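Local coordinates for glycoside hydrolase family 88 protein (Bacteroides vulgatus, PDB 4Q88) that is of unknown exact function but probably acts as a hydrolase on carbohydrate, as a member of glycoside hydrolase family 88, at residues 150-155 with 162-167; 179-184 with 205-210; 215-220 with 275-280. One frame throughout, in Å; residues are numbered along the deposited sequence. Where two conformers were deposited one is given.

Interaction 1 (150-155 with 162-167); sequences PVMVKM and PLYLEK
Tyr164 lays its ring against Met155 as two helices, 150-155 and 163-167, pass almost antiparallel at 159°, their axes 8.6 Å apart. The aromatic contact is led by a CH-pi interaction: Met155 CB stands over one ring face, 3.5 Å from the centroid of Tyr164 and 17° off the ring normal. Met155 CB is shifted toward the rim, 3.4 Å from Tyr164 CE1. The selenomethionine chain of Met155 bends at its second and third torsions, which brings its CE back beside the phenol OH.

Apolar packing continues at Met152, also a selenomethionine, with Met152 SE 4.3 Å from Tyr164 CD1. The bent chain of Met152 brings its CE to 3.6 Å from Lys167 CB; the same methyl also lies against the backbone O of Tyr164. Val153 and Leu165 meet nearly at right angles, with Val153 CG1 4.1 Å from Leu165 CD2.

Backbone takes a share: Met152 O lies 3.5 Å from Tyr164 CB, and the CA atoms of these two residues approach to 5.3 Å, the nearest pair between the segments. The polar ends are held elsewhere, Tyr164 OH by Glu128 and Lys167 NZ by Gln170.

Helices 144-159 and 163-179 form an antiparallel helical hairpin closed by a short turn. Helix 117-132 covers it through Met127, Arg124 and Met131, while helix 103-113 packs on 144-159 and the loop residues Leu226 and Pro227 cover Leu165.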
loop_
_atom_site.group_PDB
_atom_site.type_symbol
_atom_site.label_atom_id
_atom_site.label_comp_id
_atom_site.label_asym_id
_atom_site.label_seq_id
_atom_site.Cartn_x
_atom_site.Cartn_y
_atom_site.Cartn_z
ATOM N N PRO A 150 8.279 2.757 -0.246
ATOM C CA PRO A 150 8.894 1.940 -1.309
ATOM C C PRO A 150 9.589 2.781 -2.426
ATOM O O PRO A 150 10.509 2.290 -3.088
ATOM C CB PRO A 150 7.720 1.157 -1.889
ATOM C CG PRO A 150 6.620 1.299 -0.893
ATOM C CD PRO A 150 6.824 2.632 -0.249
ATOM N N VAL A 151 9.196 4.022 -2.621
ATOM C CA VAL A 151 9.952 4.947 -3.488
ATOM C C VAL A 151 11.422 5.044 -3.016
ATOM O O VAL A 151 12.379 4.991 -3.825
ATOM C CB VAL A 151 9.353 6.356 -3.446
ATOM C CG1 VAL A 151 10.215 7.283 -4.259
ATOM C CG2 VAL A 151 7.939 6.330 -4.016
HETATM N N MSE A 152 11.618 5.111 -1.697
HETATM C CA MSE A 152 12.938 5.322 -1.158
HETATM C C MSE A 152 13.841 4.141 -1.509
HETATM O O MSE A 152 15.011 4.355 -1.959
HETATM C CB MSE A 152 12.966 5.595 0.362
HETATM C CG MSE A 152 11.996 6.664 0.920
HETATM SE SE MSE A 152 12.185 8.375 -0.013
HETATM C CE MSE A 152 13.420 9.253 1.196
ATOM N N VAL A 153 13.356 2.898 -1.332
ATOM C CA VAL A 153 14.207 1.725 -1.602
ATOM C C VAL A 153 14.380 1.493 -3.101
ATOM O O VAL A 153 15.455 1.030 -3.540
ATOM C CB VAL A 153 13.737 0.430 -0.889
ATOM C CG1 VAL A 153 13.876 0.597 0.623
ATOM C CG2 VAL A 153 12.308 0.015 -1.268
ATOM N N LYS A 154 13.334 1.796 -3.883
ATOM C CA LYS A 154 13.401 1.619 -5.342
ATOM C C LYS A 154 14.383 2.639 -5.937
ATOM O O LYS A 154 15.173 2.309 -6.863
ATOM C CB LYS A 154 12.022 1.741 -5.987
ATOM C CG LYS A 154 11.130 0.548 -5.684
ATOM C CD LYS A 154 9.700 0.735 -6.177
ATOM C CE LYS A 154 8.824 -0.428 -5.765
ATOM N NZ LYS A 154 9.195 -1.716 -6.390
HETATM N N MSE A 155 14.409 3.850 -5.386
HETATM C CA MSE A 155 15.308 4.909 -5.935
HETATM C C MSE A 155 16.721 4.634 -5.514
HETATM O O MSE A 155 17.661 4.799 -6.328
HETATM C CB MSE A 155 14.905 6.354 -5.574
HETATM C CG MSE A 155 13.501 6.762 -6.117
HETATM SE SE MSE A 155 13.364 6.586 -8.066
HETATM C CE MSE A 155 14.835 7.821 -8.479
ATOM N N PRO A 162 22.970 6.990 -0.895
ATOM C CA PRO A 162 22.620 6.551 0.469
ATOM C C PRO A 162 21.644 7.464 1.220
ATOM O O PRO A 162 21.000 7.028 2.179
ATOM C CB PRO A 162 23.972 6.429 1.173
ATOM C CG PRO A 162 24.924 7.285 0.382
ATOM C CD PRO A 162 24.397 7.398 -1.013
ATOM N N LEU A 163 21.464 8.696 0.757
ATOM C CA LEU A 163 20.572 9.618 1.425
ATOM C C LEU A 163 19.122 9.098 1.371
ATOM O O LEU A 163 18.340 9.375 2.280
ATOM C CB LEU A 163 20.639 11.014 0.780
ATOM C CG LEU A 163 19.953 12.158 1.526
ATOM C CD1 LEU A 163 20.491 12.282 2.937
ATOM C CD2 LEU A 163 20.075 13.498 0.786
ATOM N N TYR A 164 18.746 8.386 0.300
ATOM C CA TYR A 164 17.405 7.796 0.227
ATOM C C TYR A 164 17.124 6.932 1.462
ATOM O O TYR A 164 16.026 6.945 2.018
ATOM C CB TYR A 164 17.227 6.955 -1.047
ATOM C CG TYR A 164 16.971 7.804 -2.300
ATOM C CD1 TYR A 164 15.742 8.412 -2.499
ATOM C CD2 TYR A 164 17.945 7.923 -3.310
ATOM C CE1 TYR A 164 15.500 9.154 -3.652
ATOM C CE2 TYR A 164 17.700 8.682 -4.463
ATOM C CZ TYR A 164 16.498 9.300 -4.611
ATOM O OH TYR A 164 16.240 10.061 -5.743
ATOM N N LEU A 165 18.106 6.169 1.878
ATOM C CA LEU A 165 17.902 5.216 2.969
ATOM C C LEU A 165 17.993 5.877 4.318
ATOM O O LEU A 165 17.314 5.420 5.251
ATOM C CB LEU A 165 18.839 4.007 2.845
ATOM C CG LEU A 165 18.714 3.254 1.498
ATOM C CD1 LEU A 165 19.670 2.083 1.512
ATOM C CD2 LEU A 165 17.310 2.790 1.176
ATOM N N GLU A 166 18.767 6.960 4.465
ATOM C CA GLU A 166 18.781 7.742 5.703
ATOM C C GLU A 166 17.468 8.544 5.840
ATOM O O GLU A 166 16.854 8.575 6.903
ATOM C CB GLU A 166 20.016 8.666 5.758
ATOM C CG GLU A 166 20.037 9.717 6.869
ATOM C CD GLU A 166 19.908 9.165 8.275
ATOM O OE1 GLU A 166 20.532 8.104 8.547
ATOM O OE2 GLU A 166 19.179 9.790 9.112
ATOM N N LYS A 167 17.004 9.156 4.758
ATOM C CA LYS A 167 15.762 9.913 4.837
ATOM C C LYS A 167 14.530 9.026 4.994
ATOM O O LYS A 167 13.505 9.475 5.595
ATOM C CB LYS A 167 15.638 10.845 3.615
ATOM C CG LYS A 167 16.580 12.058 3.683
ATOM C CD LYS A 167 16.009 13.203 4.519
ATOM C CE LYS A 167 17.030 14.286 4.840
ATOM N NZ LYS A 167 16.491 15.312 5.765
#

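Interaction 2 (179-184 with 205-210); sequences MYDREV and KDFWSR
Lys205 NZ is gripped by two carboxylates, donating to Asp181 OD2 at 2.8 Å and to Glu183 OE1 at 3.2 Å. The three residues form a salt-bridge network at the protein surface, built on an Asx motif in the turn that joins strands 180-181 and 186-187. The ammonium uses the syn lone pair of Asp181 OD2 but the anti lone pair of Glu183 OE1. From residue 205 the lysine chain runs extended beyond CG, crossing the aspartate at about a right angle.

The other oxygen, OD1, turns to the backbone of its own turn: Asp181 OD1 accepts from Val184 N at 3.1 Å, met from above the carboxylate plane, and weakly from Glu183 N. One carboxylate therefore both holds the turn and receives the lysine; CG of Asp181, anti to its backbone N (chi1 -175°), points it across to Lys205.

An alanine in place of Lys205 would probably leave the carboxylates of Asp181 and Glu183 close together without their shared counter-charge and uncover Val184 CG2, which the lysine chain now flanks.

Beneath the charges the packing is apolar. Phe207, whose ring also stacks with Tyr188, is buried, and Leu186 lies against it. Asp181 CB sits at the edge of the Phe207 ring, 3.8 Å from CZ. Val184 and Phe207 meet tip to tip, CG1 of Val184 resting 3.7 Å from CE2 of Phe207.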
loop_
_atom_site.group_PDB
_atom_site.type_symbol
_atom_site.label_atom_id
_atom_site.label_comp_id
_atom_site.label_asym_id
_atom_site.label_seq_id
_atom_site.Cartn_x
_atom_site.Cartn_y
_atom_site.Cartn_z
HETATM N N MSE A 179 1.896 9.242 15.226
HETATM C CA MSE A 179 0.819 8.224 14.993
HETATM C C MSE A 179 1.046 6.842 15.582
HETATM O O MSE A 179 0.082 6.056 15.684
HETATM C CB MSE A 179 0.650 8.051 13.486
HETATM C CG MSE A 179 -0.123 9.188 12.934
HETATM SE SE MSE A 179 0.088 9.231 10.976
HETATM C CE MSE A 179 1.503 10.553 10.974
ATOM N N TYR A 180 2.300 6.466 15.882
ATOM C CA TYR A 180 2.563 5.112 16.305
ATOM C C TYR A 180 2.219 4.910 17.772
ATOM O O TYR A 180 2.720 5.660 18.627
ATOM C CB TYR A 180 4.019 4.685 15.993
ATOM C CG TYR A 180 4.276 3.237 16.376
ATOM C CD1 TYR A 180 3.651 2.170 15.671
ATOM C CD2 TYR A 180 5.083 2.911 17.442
ATOM C CE1 TYR A 180 3.855 0.855 16.048
ATOM C CE2 TYR A 180 5.326 1.603 17.781
ATOM C CZ TYR A 180 4.703 0.577 17.088
ATOM O OH TYR A 180 4.969 -0.717 17.490
ATOM N N ASP A 181 1.353 3.954 18.080
ATOM C CA ASP A 181 0.992 3.689 19.479
ATOM C C ASP A 181 1.915 2.533 19.944
ATOM O O ASP A 181 1.746 1.421 19.534
ATOM C CB ASP A 181 -0.472 3.341 19.644
ATOM C CG ASP A 181 -0.884 3.176 21.093
ATOM O OD1 ASP A 181 -0.176 2.485 21.815
ATOM O OD2 ASP A 181 -1.951 3.671 21.496
ATOM N N ARG A 182 2.881 2.854 20.814
ATOM C CA ARG A 182 3.906 1.867 21.209
ATOM C C ARG A 182 3.336 0.723 22.023
ATOM O O ARG A 182 3.891 -0.375 22.040
ATOM C CB ARG A 182 5.018 2.552 22.077
ATOM C CG ARG A 182 5.845 3.533 21.335
ATOM C CD ARG A 182 6.842 4.248 22.263
ATOM N NE ARG A 182 6.160 5.214 23.154
ATOM C CZ ARG A 182 5.920 6.493 22.833
ATOM N NH1 ARG A 182 6.313 6.996 21.655
ATOM N NH2 ARG A 182 5.294 7.287 23.682
ATOM N N GLU A 183 2.254 0.992 22.757
ATOM C CA GLU A 183 1.664 0.008 23.575
ATOM C C GLU A 183 0.927 -1.051 22.710
ATOM O O GLU A 183 0.987 -2.221 23.032
ATOM C CB GLU A 183 0.626 0.636 24.516
ATOM C CG GLU A 183 0.021 -0.352 25.472
ATOM C CD GLU A 183 -1.296 -0.916 24.987
ATOM O OE1 GLU A 183 -2.217 -0.122 24.568
ATOM O OE2 GLU A 183 -1.407 -2.136 25.103
ATOM N N VAL A 184 0.263 -0.605 21.656
ATOM C CA VAL A 184 -0.593 -1.460 20.859
ATOM C C VAL A 184 0.158 -2.087 19.682
ATOM O O VAL A 184 -0.135 -3.209 19.277
ATOM C CB VAL A 184 -1.794 -0.690 20.314
ATOM C CG1 VAL A 184 -2.648 -1.608 19.455
ATOM C CG2 VAL A 184 -2.619 -0.156 21.478
ATOM N N LYS A 205 -9.506 2.690 21.601
ATOM C CA LYS A 205 -8.576 3.319 20.684
ATOM C C LYS A 205 -8.985 3.062 19.250
ATOM O O LYS A 205 -9.422 1.947 18.910
ATOM C CB LYS A 205 -7.193 2.757 20.903
ATOM C CG LYS A 205 -6.593 3.168 22.256
ATOM C CD LYS A 205 -5.215 2.560 22.509
ATOM C CE LYS A 205 -4.543 3.262 23.746
ATOM N NZ LYS A 205 -3.106 2.855 23.915
ATOM N N ASP A 206 -8.961 4.100 18.430
ATOM C CA ASP A 206 -9.429 4.049 17.045
ATOM C C ASP A 206 -8.290 3.912 16.012
ATOM O O ASP A 206 -7.615 4.900 15.680
ATOM C CB ASP A 206 -10.249 5.296 16.739
ATOM C CG ASP A 206 -11.084 5.158 15.467
ATOM O OD1 ASP A 206 -11.151 4.059 14.838
ATOM O OD2 ASP A 206 -11.709 6.210 15.138
ATOM N N PHE A 207 -8.068 2.690 15.539
ATOM C CA PHE A 207 -7.039 2.365 14.564
ATOM C C PHE A 207 -7.706 2.019 13.237
ATOM O O PHE A 207 -8.465 1.030 13.158
ATOM C CB PHE A 207 -6.153 1.219 15.064
ATOM C CG PHE A 207 -5.370 1.554 16.303
ATOM C CD1 PHE A 207 -4.303 2.426 16.226
ATOM C CD2 PHE A 207 -5.658 0.941 17.511
ATOM C CE1 PHE A 207 -3.557 2.727 17.334
ATOM C CE2 PHE A 207 -4.932 1.245 18.626
ATOM C CZ PHE A 207 -3.880 2.144 18.554
ATOM N N TRP A 208 -7.481 2.859 12.225
ATOM C CA TRP A 208 -8.109 2.631 10.932
ATOM C C TRP A 208 -7.475 1.480 10.205
ATOM O O TRP A 208 -6.262 1.515 9.939
ATOM C CB TRP A 208 -8.032 3.896 10.093
ATOM C CG TRP A 208 -8.703 3.856 8.780
ATOM C CD1 TRP A 208 -9.921 3.327 8.497
ATOM C CD2 TRP A 208 -8.240 4.466 7.574
ATOM N NE1 TRP A 208 -10.225 3.527 7.153
ATOM C CE2 TRP A 208 -9.202 4.225 6.581
ATOM C CE3 TRP A 208 -7.061 5.156 7.225
ATOM C CZ2 TRP A 208 -9.075 4.717 5.266
ATOM C CZ3 TRP A 208 -6.910 5.590 5.879
ATOM C CH2 TRP A 208 -7.906 5.342 4.929
ATOM N N SER A 209 -8.283 0.521 9.755
ATOM C CA SER A 209 -7.785 -0.677 9.058
ATOM C C SER A 209 -7.020 -0.392 7.788
ATOM O O SER A 209 -5.860 -0.854 7.661
ATOM C CB SER A 209 -8.953 -1.637 8.683
ATOM O OG SER A 209 -8.492 -2.795 7.993
ATOM N N ARG A 210 -7.589 0.334 6.827
ATOM C CA ARG A 210 -6.835 0.552 5.566
ATOM C C ARG A 210 -5.536 1.313 5.906
ATOM O O ARG A 210 -4.480 1.020 5.330
ATOM C CB ARG A 210 -7.687 1.287 4.514
ATOM C CG ARG A 210 -6.832 1.758 3.414
ATOM C CD ARG A 210 -7.580 2.010 2.125
ATOM N NE ARG A 210 -8.441 3.180 2.127
ATOM C CZ ARG A 210 -9.743 3.164 1.845
ATOM N NH1 ARG A 210 -10.419 4.329 1.785
ATOM N NH2 ARG A 210 -10.382 2.035 1.619
#

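Interaction 3 (215-220 with 275-280); sequences AFAAFA and TALFTY
Leu277 meets Ala217 methyl to methyl, Leu277 CD2 lying 4.0 Å from Ala217 CB where the two helices come closest in backbone: the CA atoms of these residues are 5.7 Å apart. The small alanine lets the axes approach to 8.2 Å, with the helices running in the same general direction at 30°.

At Phe278 both backbone and ring touch Phe216. Phe278 O faces the edge of the Phe216 ring in its plane, 3.6 Å from Phe216 CE2. Phe216 reaches there because its CG stands anti to the backbone N (chi1 -171°). Phe278 starts from a CB directed away from the other helix, yet its CD1 still comes to 4.0 Å from CD2 of Phe216, which lies in the plane of the Phe278 ring at its edge. Phe216 also stacks on Phe240 and meets Phe282 edge-to-face.

Tyr280, its CG anti to the backbone N (chi1 170°), closes the interface by bringing the CD2-CE2 side of its ring to two alanines: Ala217 CB is at the ring edge, 3.9 Å from Tyr280 CD2, and Ala220 CB lies obliquely, 4.0 Å from CE2 of the same tyrosine.

Wholly buried near the centre of the chain, with helix 233-249 packed against both phenylalanines, this near-parallel pair is consistent with adjacent inner helices of the (alpha/alpha)6 barrel of six-hairpin glycosidases.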
loop_
_atom_site.group_PDB
_atom_site.type_symbol
_atom_site.label_atom_id
_atom_site.label_comp_id
_atom_site.label_asym_id
_atom_site.label_seq_id
_atom_site.Cartn_x
_atom_site.Cartn_y
_atom_site.Cartn_z
ATOM N N ALA A 215 0.517 0.735 6.070
ATOM C CA ALA A 215 1.761 0.698 6.791
ATOM C C ALA A 215 2.407 -0.688 6.764
ATOM O O ALA A 215 3.615 -0.826 6.479
ATOM C CB ALA A 215 1.570 1.160 8.258
ATOM N N PHE A 216 1.605 -1.718 7.031
ATOM C CA PHE A 216 2.100 -3.099 7.099
ATOM C C PHE A 216 2.596 -3.572 5.714
ATOM O O PHE A 216 3.708 -4.154 5.629
ATOM C CB PHE A 216 0.984 -3.997 7.598
ATOM C CG PHE A 216 1.380 -5.392 7.929
ATOM C CD1 PHE A 216 2.308 -5.677 8.891
ATOM C CD2 PHE A 216 0.656 -6.461 7.374
ATOM C CE1 PHE A 216 2.642 -6.979 9.207
ATOM C CE2 PHE A 216 0.948 -7.761 7.740
ATOM C CZ PHE A 216 1.922 -8.035 8.662
ATOM N N ALA A 217 1.816 -3.341 4.671
ATOM C CA ALA A 217 2.289 -3.674 3.282
ATOM C C ALA A 217 3.534 -2.847 2.892
ATOM O O ALA A 217 4.407 -3.360 2.212
ATOM C CB ALA A 217 1.203 -3.433 2.276
ATOM N N ALA A 218 3.568 -1.592 3.323
ATOM C CA ALA A 218 4.751 -0.758 3.124
ATOM C C ALA A 218 6.001 -1.360 3.682
ATOM O O ALA A 218 7.074 -1.359 3.012
ATOM C CB ALA A 218 4.524 0.658 3.637
ATOM N N PHE A 219 5.959 -1.832 4.924
ATOM C CA PHE A 219 7.161 -2.406 5.513
ATOM C C PHE A 219 7.581 -3.646 4.780
ATOM O O PHE A 219 8.787 -3.891 4.591
ATOM C CB PHE A 219 6.957 -2.720 7.005
ATOM C CG PHE A 219 7.118 -1.518 7.873
ATOM C CD1 PHE A 219 8.360 -0.979 8.066
ATOM C CD2 PHE A 219 6.048 -0.891 8.453
ATOM C CE1 PHE A 219 8.558 0.129 8.871
ATOM C CE2 PHE A 219 6.212 0.265 9.197
ATOM C CZ PHE A 219 7.485 0.779 9.414
ATOM N N ALA A 220 6.616 -4.452 4.319
ATOM C CA ALA A 220 6.998 -5.591 3.464
ATOM C C ALA A 220 7.715 -5.164 2.193
ATOM O O ALA A 220 8.801 -5.726 1.817
ATOM C CB ALA A 220 5.775 -6.418 3.095
ATOM N N THR A 275 -8.051 -5.544 4.696
ATOM C CA THR A 275 -7.883 -6.979 4.691
ATOM C C THR A 275 -6.884 -7.405 3.640
ATOM O O THR A 275 -6.034 -8.245 3.938
ATOM C CB THR A 275 -9.236 -7.699 4.478
ATOM O OG1 THR A 275 -10.150 -7.277 5.519
ATOM C CG2 THR A 275 -9.085 -9.136 4.487
ATOM N N ALA A 276 -6.987 -6.860 2.432
ATOM C CA ALA A 276 -6.108 -7.349 1.330
ATOM C C ALA A 276 -4.659 -6.934 1.582
ATOM O O ALA A 276 -3.720 -7.718 1.370
ATOM C CB ALA A 276 -6.587 -6.787 -0.008
ATOM N N LEU A 277 -4.469 -5.712 2.059
ATOM C CA LEU A 277 -3.121 -5.235 2.413
ATOM C C LEU A 277 -2.494 -6.060 3.525
ATOM O O LEU A 277 -1.297 -6.436 3.456
ATOM C CB LEU A 277 -3.133 -3.770 2.763
ATOM C CG LEU A 277 -3.502 -2.855 1.561
ATOM C CD1 LEU A 277 -3.965 -1.529 2.109
ATOM C CD2 LEU A 277 -2.328 -2.709 0.630
ATOM N N PHE A 278 -3.289 -6.366 4.538
ATOM C CA PHE A 278 -2.788 -7.235 5.624
ATOM C C PHE A 278 -2.427 -8.622 5.082
ATOM O O PHE A 278 -1.410 -9.197 5.440
ATOM C CB PHE A 278 -3.803 -7.400 6.722
ATOM C CG PHE A 278 -4.110 -6.114 7.506
ATOM C CD1 PHE A 278 -3.103 -5.272 7.910
ATOM C CD2 PHE A 278 -5.399 -5.833 7.876
ATOM C CE1 PHE A 278 -3.361 -4.155 8.682
ATOM C CE2 PHE A 278 -5.687 -4.688 8.604
ATOM C CZ PHE A 278 -4.665 -3.830 8.996
ATOM N N THR A 279 -3.297 -9.182 4.237
ATOM C CA THR A 279 -3.071 -10.522 3.726
ATOM C C THR A 279 -1.759 -10.557 2.940
ATOM O O THR A 279 -0.991 -11.542 3.032
ATOM C CB THR A 279 -4.282 -10.975 2.876
ATOM O OG1 THR A 279 -5.462 -10.933 3.699
ATOM C CG2 THR A 279 -4.080 -12.377 2.350
ATOM N N TYR A 280 -1.553 -9.545 2.081
ATOM C CA TYR A 280 -0.290 -9.413 1.368
ATOM C C TYR A 280 0.869 -9.439 2.310
ATOM O O TYR A 280 1.870 -10.193 2.140
ATOM C CB TYR A 280 -0.253 -8.116 0.513
ATOM C CG TYR A 280 1.128 -7.824 -0.039
ATOM C CD1 TYR A 280 1.710 -8.670 -1.006
ATOM C CD2 TYR A 280 1.897 -6.774 0.453
ATOM C CE1 TYR A 280 3.008 -8.431 -1.478
ATOM C CE2 TYR A 280 3.213 -6.549 -0.031
ATOM C CZ TYR A 280 3.737 -7.359 -0.992
ATOM O OH TYR A 280 5.008 -7.139 -1.448
#

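How the interactions relate
From the N terminus, interaction 1 closes the shortest loop, the turn between helices 144-159 and 163-179. Helix 163-179 then runs directly into strand 180-181, where interaction 2 pins the following turn to the approach of helix 209-225, closing a largely irregular connection. That helix carries the chain into interaction 3, which joins it to helix 272-287, with helix 233-249 in the intervening chain. The loops follow in series; none encloses or crosses another. Interactions 2 and 3 touch where Ser209 OG packs on Phe278 CE2; interactions 1 and 2 stay about 13 Å apart at their nearest atoms. Interactions 1 and 3 join helices of what is probably an (alpha/alpha)6 barrel; interaction 2 ties in a surface turn.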